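Cyclohexadienyl dehydratase (Synthetic construct, PDB 5JOS) probably converts prephenate and arogenate to phenylpyruvate and phenylalanine, respectively, by decarboxylating dehydration, as a reconstructed ancestral enzyme built on a periplasmic binding-protein fold. Local coordinates at residues A[23-28]-A[54-59]; A[34-39]-A[105-110]; A[72-77]-A[94-99]; A[135-140]-A[164-169]. One frame throughout, in Å; residues are numbered along the deposited sequence. Where two conformers were deposited one is given.

Contact 1: A[23-28]-A[54-59]; sequences GTLRVG and KSLAKS
Leu25 drives its CD2 methyl against the fork of Leu56, reaching CG and CD2 of that side chain equally, at 3.9 Å from Leu25 CD2 to either atom. The two leucines cross at about a right angle, and a single branch of Leu25, CD2, makes the contact. With CG anti to the backbone N (chi1 176°), the isobutyl group of Leu25 projects from the strand and its CD2 reaches the helix. Beside this meeting Ala57 allows a close backbone approach: its CA lies 6.0 Å from that of Leu25, and the pair Leu25 CB and Ala57 CB stands at 4.4 Å, a looser touch. Strand 24-29, helix 48-60 and strand 63-68 form a beta-alpha-beta crossover, the two strands lying parallel and adjacent in the sheet of the first lobe. Ile85 touches both leucines, Phe220 packs on Leu25, and Val64 meets Ala57, so the apolar patch is buried from several directions. Away from it the character changes. Lys54 and Lys58 are exposed on the helix, and Lys54 sets out away from the strand. Ser55 and Ser59 serve a different neighbour, helix 218-233, where Ser59 OG bonds to the hydroxyl of Tyr223. Next to Leu25 in the strand, Arg26 takes no part in the leucine contact and forms salt bridges with Asp81 and Asp84.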
loop_
_atom_site.group_PDB
_atom_site.type_symbol
_atom_site.label_atom_id
_atom_site.label_comp_id
_atom_site.label_asym_id
_atom_site.label_seq_id
_atom_site.Cartn_x
_atom_site.Cartn_y
_atom_site.Cartn_z
ATOM N N GLY A 23 25.775 11.219 6.315
ATOM C CA GLY A 23 25.292 10.597 7.535
ATOM C C GLY A 23 23.800 10.736 7.807
ATOM O O GLY A 23 23.324 10.474 8.913
ATOM N N THR A 24 23.017 11.141 6.825
ATOM C CA THR A 24 21.575 11.220 7.015
ATOM C C THR A 24 20.897 10.755 5.737
ATOM O O THR A 24 21.398 11.039 4.654
ATOM C CB THR A 24 21.154 12.667 7.323
ATOM O OG1 THR A 24 21.775 13.108 8.529
ATOM C CG2 THR A 24 19.679 12.778 7.484
ATOM N N LEU A 25 19.773 10.044 5.883
ATOM C CA LEU A 25 18.860 9.729 4.785
ATOM C C LEU A 25 17.737 10.709 4.855
ATOM O O LEU A 25 17.055 10.769 5.847
ATOM C CB LEU A 25 18.318 8.351 4.875
ATOM C CG LEU A 25 17.280 7.987 3.793
ATOM C CD1 LEU A 25 17.909 7.929 2.404
ATOM C CD2 LEU A 25 16.666 6.657 4.127
ATOM N N ARG A 26 17.567 11.506 3.798
ATOM C CA ARG A 26 16.482 12.436 3.723
ATOM C C ARG A 26 15.289 11.755 3.038
ATOM O O ARG A 26 15.361 11.383 1.893
ATOM C CB ARG A 26 16.904 13.675 2.938
ATOM C CG ARG A 26 18.196 14.342 3.477
ATOM C CD ARG A 26 18.741 15.488 2.578
ATOM N NE ARG A 26 18.914 14.930 1.240
ATOM C CZ ARG A 26 18.785 15.564 0.059
ATOM N NH1 ARG A 26 18.528 16.881 -0.049
ATOM N NH2 ARG A 26 18.932 14.859 -1.050
ATOM N N VAL A 27 14.212 11.615 3.795
ATOM C CA VAL A 27 13.017 10.965 3.363
ATOM C C VAL A 27 11.870 11.970 3.215
ATOM O O VAL A 27 11.421 12.597 4.149
ATOM C CB VAL A 27 12.605 9.933 4.395
ATOM C CG1 VAL A 27 11.304 9.346 4.002
ATOM C CG2 VAL A 27 13.641 8.825 4.501
ATOM N N GLY A 28 11.432 12.150 1.996
ATOM C CA GLY A 28 10.324 12.990 1.753
ATOM C C GLY A 28 9.019 12.296 2.137
ATOM O O GLY A 28 8.773 11.162 1.765
ATOM N N LYS A 54 12.769 4.370 8.951
ATOM C CA LYS A 54 13.745 4.236 9.980
ATOM C C LYS A 54 14.535 3.010 9.813
ATOM O O LYS A 54 15.696 2.964 10.082
ATOM C CB LYS A 54 13.088 4.167 11.352
ATOM C CG LYS A 54 12.527 5.519 11.635
ATOM C CD LYS A 54 11.743 5.507 12.929
ATOM C CE LYS A 54 11.363 6.954 13.185
ATOM N NZ LYS A 54 10.396 6.969 14.313
ATOM N N SER A 55 13.893 1.969 9.396
ATOM C CA SER A 55 14.635 0.739 9.184
ATOM C C SER A 55 15.572 0.832 7.918
ATOM O O SER A 55 16.699 0.350 7.937
ATOM C CB SER A 55 13.566 -0.358 9.177
ATOM O OG SER A 55 14.139 -1.489 8.655
ATOM N N LEU A 56 15.185 1.566 6.874
ATOM C CA LEU A 56 16.123 1.784 5.782
ATOM C C LEU A 56 17.361 2.571 6.239
ATOM O O LEU A 56 18.478 2.180 5.966
ATOM C CB LEU A 56 15.464 2.497 4.619
ATOM C CG LEU A 56 16.313 2.818 3.383
ATOM C CD1 LEU A 56 16.991 1.559 2.866
ATOM C CD2 LEU A 56 15.435 3.409 2.257
ATOM N N ALA A 57 17.170 3.669 6.965
ATOM C CA ALA A 57 18.301 4.457 7.488
ATOM C C ALA A 57 19.244 3.603 8.307
ATOM O O ALA A 57 20.462 3.695 8.169
ATOM C CB ALA A 57 17.833 5.657 8.317
ATOM N N LYS A 58 18.665 2.736 9.111
ATOM C CA LYS A 58 19.446 1.940 10.000
ATOM C C LYS A 58 20.205 0.923 9.151
ATOM O O LYS A 58 21.343 0.651 9.384
ATOM C CB LYS A 58 18.493 1.286 10.996
ATOM C CG LYS A 58 19.111 0.311 11.983
ATOM C CD LYS A 58 18.020 -0.274 12.899
ATOM C CE LYS A 58 18.583 -0.890 14.200
ATOM N NZ LYS A 58 18.891 -2.352 14.089
ATOM N N SER A 59 19.581 0.362 8.140
ATOM C CA SER A 59 20.319 -0.556 7.291
ATOM C C SER A 59 21.583 0.136 6.669
ATOM O O SER A 59 22.591 -0.405 6.550
ATOM C CB SER A 59 19.419 -0.933 6.145
ATOM O OG SER A 59 20.100 -1.792 5.275
#

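Contact 2: A[34-39]-A[105-110]; sequences KPFSYR and PYMTFG
A Met-aromatic contact between Met107 and Phe36 lies in the first lobe, near the place where the chain sets out for the second. The sulfur comes in at the edge of the phenyl ring: Met107 SD is 5.3 Å from the Phe36 ring centroid and 89° off the ring normal. Its methyl makes the nearer approach, Met107 CE lying 3.8 Å from Phe36 CE1, also close to the plane of the ring. The chain of Met107 is straight as far as SD and then bends (chi3 -67°), which lays CE against the rim instead of carrying it onward. Tyr106 adds a slighter touch, with Phe36 CE1 at its edge, near the tyrosine ring plane and 4.4 Å from Tyr106 CE2. The tyrosine also stacks on Tyr211, and its hydroxyl makes a weak hydrogen bond with Asp49. One face of Phe36 receives Pro35 CG, 4.2 Å above the plane, and Tyr33 also meets the ring. Strand 107-109 pairs with strand 205-213, and the chain turns a corner at Gly110 into strand 111-116 of the other sheet, as expected of the two-stranded hinge connection of a periplasmic binding protein.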
loop_
_atom_site.group_PDB
_atom_site.type_symbol
_atom_site.label_atom_id
_atom_site.label_comp_id
_atom_site.label_asym_id
_atom_site.label_seq_id
_atom_site.Cartn_x
_atom_site.Cartn_y
_atom_site.Cartn_z
ATOM N N LYS A 34 -2.891 8.482 6.542
ATOM C CA LYS A 34 -2.945 7.276 7.336
ATOM C C LYS A 34 -3.280 6.158 6.418
ATOM O O LYS A 34 -4.080 6.360 5.544
ATOM C CB LYS A 34 -4.022 7.296 8.356
ATOM C CG LYS A 34 -4.050 8.466 9.289
ATOM C CD LYS A 34 -5.493 8.661 9.801
ATOM C CE LYS A 34 -5.558 8.819 11.295
ATOM N NZ LYS A 34 -4.947 10.100 11.685
ATOM N N PRO A 35 -2.711 4.969 6.667
ATOM C CA PRO A 35 -1.886 4.678 7.858
ATOM C C PRO A 35 -0.361 4.753 7.547
ATOM O O PRO A 35 0.433 4.113 8.247
ATOM C CB PRO A 35 -2.250 3.191 8.125
ATOM C CG PRO A 35 -2.323 2.673 6.681
ATOM C CD PRO A 35 -3.064 3.756 5.964
ATOM N N PHE A 36 0.031 5.406 6.446
ATOM C CA PHE A 36 1.420 5.358 6.001
ATOM C C PHE A 36 2.336 6.427 6.582
ATOM O O PHE A 36 3.527 6.164 6.812
ATOM C CB PHE A 36 1.465 5.446 4.472
ATOM C CG PHE A 36 0.794 4.294 3.790
ATOM C CD1 PHE A 36 1.456 3.102 3.626
ATOM C CD2 PHE A 36 -0.441 4.396 3.333
ATOM C CE1 PHE A 36 0.840 2.057 3.050
ATOM C CE2 PHE A 36 -1.038 3.341 2.717
ATOM C CZ PHE A 36 -0.413 2.205 2.573
ATOM N N SER A 37 1.789 7.616 6.733
ATOM C CA SER A 37 2.498 8.817 7.096
ATOM C C SER A 37 1.587 9.865 7.620
ATOM O O SER A 37 0.883 10.516 6.861
ATOM C CB SER A 37 3.188 9.383 5.871
ATOM O OG SER A 37 3.887 10.599 6.181
ATOM N N TYR A 38 1.651 10.094 8.916
ATOM C CA TYR A 38 0.793 11.040 9.542
ATOM C C TYR A 38 1.391 11.523 10.806
ATOM O O TYR A 38 2.595 11.351 11.001
ATOM C CB TYR A 38 -0.608 10.487 9.735
ATOM C CG TYR A 38 -0.781 9.229 10.556
ATOM C CD1 TYR A 38 -0.522 7.939 10.022
ATOM C CD2 TYR A 38 -1.338 9.300 11.842
ATOM C CE1 TYR A 38 -0.776 6.766 10.769
ATOM C CE2 TYR A 38 -1.559 8.136 12.592
ATOM C CZ TYR A 38 -1.296 6.875 12.054
ATOM O OH TYR A 38 -1.559 5.795 12.858
ATOM N N ARG A 39 0.589 12.177 11.649
ATOM C CA ARG A 39 1.136 12.769 12.917
ATOM C C ARG A 39 0.496 12.072 14.135
ATOM O O ARG A 39 -0.734 11.895 14.147
ATOM C CB ARG A 39 0.910 14.302 13.044
ATOM C CG ARG A 39 1.320 15.198 11.912
ATOM C CD ARG A 39 2.741 14.905 11.543
ATOM N NE ARG A 39 3.346 15.985 10.750
ATOM C CZ ARG A 39 4.505 16.611 11.029
ATOM N NH1 ARG A 39 5.249 16.287 12.096
ATOM N NH2 ARG A 39 4.943 17.582 10.232
ATOM N N PRO A 105 7.547 -3.147 -5.616
ATOM C CA PRO A 105 6.364 -2.759 -4.859
ATOM C C PRO A 105 6.414 -3.364 -3.506
ATOM O O PRO A 105 6.914 -4.432 -3.340
ATOM C CB PRO A 105 5.224 -3.297 -5.709
ATOM C CG PRO A 105 5.832 -4.363 -6.578
ATOM C CD PRO A 105 7.207 -3.867 -6.869
ATOM N N TYR A 106 6.005 -2.650 -2.484
ATOM C CA TYR A 106 5.905 -3.280 -1.179
ATOM C C TYR A 106 4.468 -3.589 -0.721
ATOM O O TYR A 106 4.263 -4.196 0.346
ATOM C CB TYR A 106 6.585 -2.417 -0.102
ATOM C CG TYR A 106 6.012 -1.067 0.085
ATOM C CD1 TYR A 106 6.442 -0.022 -0.681
ATOM C CD2 TYR A 106 5.063 -0.802 1.045
ATOM C CE1 TYR A 106 5.887 1.233 -0.541
ATOM C CE2 TYR A 106 4.529 0.449 1.202
ATOM C CZ TYR A 106 4.992 1.476 0.432
ATOM O OH TYR A 106 4.558 2.763 0.584
ATOM N N MET A 107 3.503 -3.153 -1.526
ATOM C CA MET A 107 2.131 -3.502 -1.343
ATOM C C MET A 107 1.423 -3.470 -2.667
ATOM O O MET A 107 1.671 -2.576 -3.533
ATOM C CB MET A 107 1.466 -2.461 -0.411
ATOM C CG MET A 107 0.123 -2.943 0.084
ATOM S SD MET A 107 -0.539 -1.613 1.090
ATOM C CE MET A 107 0.667 -1.686 2.443
ATOM N N THR A 108 0.513 -4.419 -2.839
ATOM C CA THR A 108 -0.428 -4.414 -3.973
ATOM C C THR A 108 -1.850 -4.177 -3.502
ATOM O O THR A 108 -2.175 -4.510 -2.390
ATOM C CB THR A 108 -0.359 -5.677 -4.784
ATOM O OG1 THR A 108 -0.572 -6.799 -3.942
ATOM C CG2 THR A 108 1.092 -5.862 -5.353
ATOM N N PHE A 109 -2.632 -3.479 -4.285
ATOM C CA PHE A 109 -3.970 -3.198 -3.899
ATOM C C PHE A 109 -4.892 -2.989 -5.071
ATOM O O PHE A 109 -4.434 -2.908 -6.188
ATOM C CB PHE A 109 -3.967 -1.981 -2.951
ATOM C CG PHE A 109 -3.680 -0.651 -3.587
ATOM C CD1 PHE A 109 -2.378 -0.203 -3.728
ATOM C CD2 PHE A 109 -4.676 0.171 -3.938
ATOM C CE1 PHE A 109 -2.121 1.023 -4.298
ATOM C CE2 PHE A 109 -4.442 1.409 -4.502
ATOM C CZ PHE A 109 -3.153 1.844 -4.667
ATOM N N GLY A 110 -6.211 -2.944 -4.815
ATOM C CA GLY A 110 -7.175 -2.498 -5.796
ATOM C C GLY A 110 -8.551 -2.721 -5.268
ATOM O O GLY A 110 -9.062 -1.875 -4.580
#

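Contact 3: A[72-77]-A[94-99]; sequences PTLMSD and PERQKK
Met75 stands at about a right angle to both Arg96 and Lys99, and this crossed geometry sets how the methionine meets them. Its side chain curls, with chi2 and chi3 turned in the same sense (-47° and -52°), so that sulfur and methyl face different partners. The sulfur meets the aliphatic stem of the arginine, Met75 SD to Arg96 CG being 3.9 Å. The methyl goes to the root of the lysine, with Met75 CE 3.8 Å from Lys99 CB. Met75 CE also lies 4.0 Å from Arg96 O. Arg96, by contrast, is extended from CG to NE and passes Leu74, whose CD2 approaches Arg96 NE obliquely at 4.4 Å. The charged end is engaged elsewhere: NH1 bonds to Thr91 O, while Trp71, Val90 and Phe102 touch the same side chain. Lys99 gives its CB, and less closely its CD, to the methionine; the residue remains exposed, so the packing opens toward solvent on that side. Met212 of strand 205-213 touches both Leu74 and Met75. No hydrogen bond joins the two segments; they meet through carbon, sulfur and the stems of charged residues. Two short helices are brought together here, 74-79 lying between the parallel strands 63-68 and 85-86 in sequence and 94-97 following them, as part of the alternating alpha/beta build of the first lobe in family 3 solute-binding proteins.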
loop_
_atom_site.group_PDB
_atom_site.type_symbol
_atom_site.label_atom_id
_atom_site.label_comp_id
_atom_site.label_asym_id
_atom_site.label_seq_id
_atom_site.Cartn_x
_atom_site.Cartn_y
_atom_site.Cartn_z
ATOM N N PRO A 72 1.001 18.151 -4.160
ATOM C CA PRO A 72 1.213 19.077 -5.236
ATOM C C PRO A 72 2.676 19.362 -5.512
ATOM O O PRO A 72 2.988 19.731 -6.575
ATOM C CB PRO A 72 0.571 20.392 -4.713
ATOM C CG PRO A 72 -0.525 19.885 -3.834
ATOM C CD PRO A 72 0.168 18.786 -3.106
ATOM N N THR A 73 3.572 19.186 -4.572
ATOM C CA THR A 73 4.982 19.477 -4.855
ATOM C C THR A 73 5.856 18.247 -4.768
ATOM O O THR A 73 7.075 18.342 -4.797
ATOM C CB THR A 73 5.512 20.457 -3.807
ATOM O OG1 THR A 73 5.294 19.885 -2.528
ATOM C CG2 THR A 73 4.798 21.802 -3.920
ATOM N N LEU A 74 5.256 17.080 -4.650
ATOM C CA LEU A 74 6.045 15.875 -4.433
ATOM C C LEU A 74 7.060 15.664 -5.551
ATOM O O LEU A 74 8.218 15.284 -5.318
ATOM C CB LEU A 74 5.120 14.701 -4.470
ATOM C CG LEU A 74 5.677 13.309 -4.280
ATOM C CD1 LEU A 74 6.265 13.173 -2.865
ATOM C CD2 LEU A 74 4.606 12.238 -4.492
ATOM N N MET A 75 6.596 15.836 -6.785
ATOM C CA MET A 75 7.413 15.465 -7.914
ATOM C C MET A 75 8.471 16.526 -8.097
ATOM O O MET A 75 9.607 16.161 -8.374
ATOM C CB MET A 75 6.585 15.278 -9.221
ATOM C CG MET A 75 5.512 14.154 -9.178
ATOM S SD MET A 75 6.287 12.630 -8.451
ATOM C CE MET A 75 7.756 12.561 -9.573
ATOM N N SER A 76 8.117 17.803 -7.951
ATOM C CA SER A 76 9.139 18.846 -8.187
ATOM C C SER A 76 10.144 18.877 -7.040
ATOM O O SER A 76 11.327 19.051 -7.301
ATOM C CB SER A 76 8.524 20.235 -8.476
ATOM O OG SER A 76 7.737 20.561 -7.385
ATOM N N ASP A 77 9.710 18.677 -5.790
ATOM C CA ASP A 77 10.651 18.518 -4.680
ATOM C C ASP A 77 11.627 17.385 -4.936
ATOM O O ASP A 77 12.847 17.515 -4.777
ATOM C CB ASP A 77 9.950 18.251 -3.354
ATOM C CG ASP A 77 9.252 19.464 -2.841
ATOM O OD1 ASP A 77 9.437 20.543 -3.433
ATOM O OD2 ASP A 77 8.435 19.338 -1.924
ATOM N N PRO A 94 1.724 6.043 -13.892
ATOM C CA PRO A 94 2.475 6.423 -15.066
ATOM C C PRO A 94 2.966 7.866 -14.956
ATOM O O PRO A 94 4.103 8.154 -15.262
ATOM C CB PRO A 94 1.429 6.301 -16.210
ATOM C CG PRO A 94 0.395 5.333 -15.680
ATOM C CD PRO A 94 0.349 5.572 -14.212
ATOM N N GLU A 95 2.115 8.799 -14.566
ATOM C CA GLU A 95 2.593 10.169 -14.430
ATOM C C GLU A 95 3.812 10.262 -13.511
ATOM O O GLU A 95 4.736 11.065 -13.765
ATOM C CB GLU A 95 1.481 11.150 -13.995
ATOM C CG GLU A 95 1.910 12.354 -13.112
ATOM C CD GLU A 95 0.710 13.033 -12.353
ATOM O OE1 GLU A 95 0.573 12.858 -11.059
ATOM O OE2 GLU A 95 -0.093 13.730 -13.083
ATOM N N ARG A 96 3.813 9.503 -12.421
ATOM C CA ARG A 96 4.907 9.588 -11.480
ATOM C C ARG A 96 6.159 8.872 -12.012
ATOM O O ARG A 96 7.261 9.303 -11.753
ATOM C CB ARG A 96 4.536 9.003 -10.121
ATOM C CG ARG A 96 3.619 9.956 -9.332
ATOM C CD ARG A 96 2.900 9.265 -8.167
ATOM N NE ARG A 96 2.031 10.187 -7.476
ATOM C CZ ARG A 96 1.099 9.860 -6.587
ATOM N NH1 ARG A 96 0.970 8.601 -6.196
ATOM N NH2 ARG A 96 0.308 10.811 -6.038
ATOM N N GLN A 97 5.992 7.770 -12.717
ATOM C CA GLN A 97 7.135 7.082 -13.299
ATOM C C GLN A 97 7.835 7.828 -14.371
ATOM O O GLN A 97 8.992 7.517 -14.684
ATOM C CB GLN A 97 6.698 5.834 -13.989
ATOM C CG GLN A 97 6.248 4.831 -12.949
ATOM C CD GLN A 97 5.486 3.704 -13.636
ATOM O OE1 GLN A 97 4.378 3.924 -14.206
ATOM N NE2 GLN A 97 6.015 2.486 -13.532
ATOM N N LYS A 98 7.151 8.767 -15.006
ATOM C CA LYS A 98 7.807 9.569 -16.006
ATOM C C LYS A 98 8.921 10.421 -15.449
ATOM O O LYS A 98 9.840 10.785 -16.154
ATOM C CB LYS A 98 6.794 10.490 -16.694
ATOM C CG LYS A 98 6.091 9.768 -17.823
ATOM C CD LYS A 98 4.869 10.519 -18.319
ATOM C CE LYS A 98 5.213 11.906 -18.824
ATOM N NZ LYS A 98 4.134 12.410 -19.736
ATOM N N LYS A 99 8.826 10.786 -14.205
ATOM C CA LYS A 99 9.739 11.749 -13.664
ATOM C C LYS A 99 10.502 11.169 -12.515
ATOM O O LYS A 99 11.227 11.932 -11.899
ATOM C CB LYS A 99 8.969 12.966 -13.133
ATOM C CG LYS A 99 8.001 13.628 -14.147
ATOM C CD LYS A 99 6.671 13.905 -13.437
ATOM C CE LYS A 99 5.528 14.343 -14.352
ATOM N NZ LYS A 99 5.813 15.721 -14.814
#

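Contact 4: A[135-140]-A[164-169]; sequences RVAVNP and VEIFQE
Ala137 on the strand and Asn139 just past its end meet a single side chain, Ile166, near the start of helix 166-171. Going along the second segment, Val164 and Glu165 bring the chain in through an inverse gamma turn centred on Glu165. Ile166 then divides its branches between two targets. CG2 is anti to the backbone N, with CG1 beside that N (chi1 -58°); Ile166 CG2 presses on Ala137 CB at 3.4 Å, tighter than usual for two carbons. The other branch runs alongside the backbone further on, where Ile166 CD1 is 3.8 Å from Asn139 N and also close to the Val138 carbonyl carbon. Phe167 turns away and stacks on Tyr188. Ile166 and Phe167 also touch Met178 of strand 177-181, next to 135-138 in the second lobe, so the helix packs on this sheet. Gln168 touches His192, one of the residues of the sodium site, and Glu169 pairs with Arg174 in a salt bridge. The amide of Asn139 is held by Asn162 and Asn144, about 4 Å from a bound citrate, probably from the crystallisation liquor. Dispersion and shape therefore hold strand to helix, while the polar group of Asn139 serves a separate hydrogen-bonded network.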
loop_
_atom_site.group_PDB
_atom_site.type_symbol
_atom_site.label_atom_id
_atom_site.label_comp_id
_atom_site.label_asym_id
_atom_site.label_seq_id
_atom_site.Cartn_x
_atom_site.Cartn_y
_atom_site.Cartn_z
ATOM N N ARG A 135 -23.303 -14.754 -2.061
ATOM C CA ARG A 135 -24.020 -13.509 -2.251
ATOM C C ARG A 135 -23.058 -12.316 -2.226
ATOM O O ARG A 135 -22.471 -11.958 -1.174
ATOM C CB ARG A 135 -25.158 -13.348 -1.223
ATOM C CG ARG A 135 -26.295 -14.358 -1.428
ATOM C CD ARG A 135 -27.175 -14.469 -0.183
ATOM N NE ARG A 135 -26.280 -14.681 0.971
ATOM C CZ ARG A 135 -26.611 -14.563 2.263
ATOM N NH1 ARG A 135 -27.837 -14.251 2.615
ATOM N NH2 ARG A 135 -25.708 -14.755 3.217
ATOM N N VAL A 136 -22.898 -11.722 -3.402
ATOM C CA VAL A 136 -22.005 -10.636 -3.628
ATOM C C VAL A 136 -22.719 -9.339 -3.658
ATOM O O VAL A 136 -23.755 -9.221 -4.288
ATOM C CB VAL A 136 -21.288 -10.801 -4.971
ATOM C CG1 VAL A 136 -20.452 -9.583 -5.322
ATOM C CG2 VAL A 136 -20.353 -11.989 -4.888
ATOM N N ALA A 137 -22.160 -8.395 -2.919
ATOM C CA ALA A 137 -22.787 -7.086 -2.736
ATOM C C ALA A 137 -21.966 -6.008 -3.327
ATOM O O ALA A 137 -20.777 -5.954 -3.068
ATOM C CB ALA A 137 -23.007 -6.785 -1.275
ATOM N N VAL A 138 -22.588 -5.149 -4.151
ATOM C CA VAL A 138 -21.862 -4.021 -4.666
ATOM C C VAL A 138 -22.774 -2.811 -4.756
ATOM O O VAL A 138 -24.018 -2.950 -4.826
ATOM C CB VAL A 138 -21.317 -4.278 -6.066
ATOM C CG1 VAL A 138 -20.371 -5.455 -6.085
ATOM C CG2 VAL A 138 -22.464 -4.514 -7.019
ATOM N N ASN A 139 -22.161 -1.624 -4.820
ATOM C CA ASN A 139 -22.895 -0.414 -5.170
ATOM C C ASN A 139 -23.016 -0.311 -6.674
ATOM O O ASN A 139 -22.238 -0.900 -7.394
ATOM C CB ASN A 139 -22.204 0.833 -4.596
ATOM C CG ASN A 139 -20.770 0.973 -5.095
ATOM O OD1 ASN A 139 -19.968 0.040 -5.015
ATOM N ND2 ASN A 139 -20.481 2.071 -5.681
ATOM N N PRO A 140 -23.973 0.486 -7.170
ATOM C CA PRO A 140 -24.158 0.585 -8.573
ATOM C C PRO A 140 -23.170 1.490 -9.248
ATOM O O PRO A 140 -22.783 2.524 -8.719
ATOM C CB PRO A 140 -25.545 1.267 -8.739
ATOM C CG PRO A 140 -25.971 1.652 -7.375
ATOM C CD PRO A 140 -24.852 1.401 -6.424
ATOM N N VAL A 164 -25.773 3.140 1.109
ATOM C CA VAL A 164 -26.291 2.089 1.937
ATOM C C VAL A 164 -25.079 1.534 2.644
ATOM O O VAL A 164 -24.041 1.375 2.051
ATOM C CB VAL A 164 -26.966 0.968 1.068
ATOM C CG1 VAL A 164 -27.136 -0.347 1.819
ATOM C CG2 VAL A 164 -28.326 1.436 0.553
ATOM N N GLU A 165 -25.210 1.117 3.898
ATOM C CA GLU A 165 -24.085 0.439 4.542
ATOM C C GLU A 165 -23.969 -1.014 4.161
ATOM O O GLU A 165 -24.356 -1.913 4.906
ATOM C CB GLU A 165 -24.216 0.575 6.078
ATOM C CG GLU A 165 -24.255 2.011 6.503
ATOM C CD GLU A 165 -24.178 2.168 8.020
ATOM O OE1 GLU A 165 -24.926 1.471 8.723
ATOM O OE2 GLU A 165 -23.285 2.922 8.473
ATOM N N ILE A 166 -23.316 -1.262 3.035
ATOM C CA ILE A 166 -23.226 -2.607 2.515
ATOM C C ILE A 166 -22.435 -3.478 3.409
ATOM O O ILE A 166 -22.723 -4.661 3.500
ATOM C CB ILE A 166 -22.636 -2.562 1.100
ATOM C CG1 ILE A 166 -23.519 -1.687 0.194
ATOM C CG2 ILE A 166 -22.609 -3.933 0.493
ATOM C CD1 ILE A 166 -22.854 -1.321 -1.138
ATOM N N PHE A 167 -21.440 -2.901 4.107
ATOM C CA PHE A 167 -20.602 -3.716 4.976
ATOM C C PHE A 167 -21.428 -4.425 6.057
ATOM O O PHE A 167 -21.118 -5.521 6.498
ATOM C CB PHE A 167 -19.468 -2.886 5.595
ATOM C CG PHE A 167 -19.909 -1.892 6.589
ATOM C CD1 PHE A 167 -19.960 -2.219 7.901
ATOM C CD2 PHE A 167 -20.283 -0.627 6.208
ATOM C CE1 PHE A 167 -20.395 -1.312 8.888
ATOM C CE2 PHE A 167 -20.706 0.284 7.142
ATOM C CZ PHE A 167 -20.773 -0.040 8.492
ATOM N N GLN A 168 -22.469 -3.735 6.501
ATOM C CA GLN A 168 -23.344 -4.234 7.526
ATOM C C GLN A 168 -24.265 -5.333 7.022
ATOM O O GLN A 168 -24.670 -6.208 7.799
ATOM C CB GLN A 168 -24.165 -3.063 8.066
ATOM C CG GLN A 168 -24.934 -3.423 9.271
ATOM C CD GLN A 168 -24.058 -4.065 10.347
ATOM O OE1 GLN A 168 -23.029 -3.486 10.755
ATOM N NE2 GLN A 168 -24.460 -5.277 10.803
ATOM N N GLU A 169 -24.579 -5.322 5.722
ATOM C CA GLU A 169 -25.259 -6.472 5.121
ATOM C C GLU A 169 -24.403 -7.719 5.218
ATOM O O GLU A 169 -24.932 -8.794 5.380
ATOM C CB GLU A 169 -25.538 -6.241 3.645
ATOM C CG GLU A 169 -26.458 -5.059 3.372
ATOM C CD GLU A 169 -27.772 -5.214 4.047
ATOM O OE1 GLU A 169 -28.443 -6.201 3.779
ATOM O OE2 GLU A 169 -28.119 -4.373 4.893
#

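Overall arrangement
The first three contacts belong to one lobe and contact 4 to the other; the centres of contacts 1 and 4 lie about 43 Å apart. Contacts 1, 2 and 4 are buried and contact 3 partly buried. Contact 2 sits about 4 Å from the chain's centre, at the crossing between lobes. Contacts 1 and 4 both pack a helix on a strand through aliphatic side chains, leucine on leucine in contact 1 and isoleucine on alanine and backbone in contact 4. Contact 2 substitutes aromatic rings and sulfur, and helix 48-60 of contact 1 reaches it through Asp49. Contact 3 also uses a methionine, but against stems of charged residues. None has a hydrogen bond across its segments.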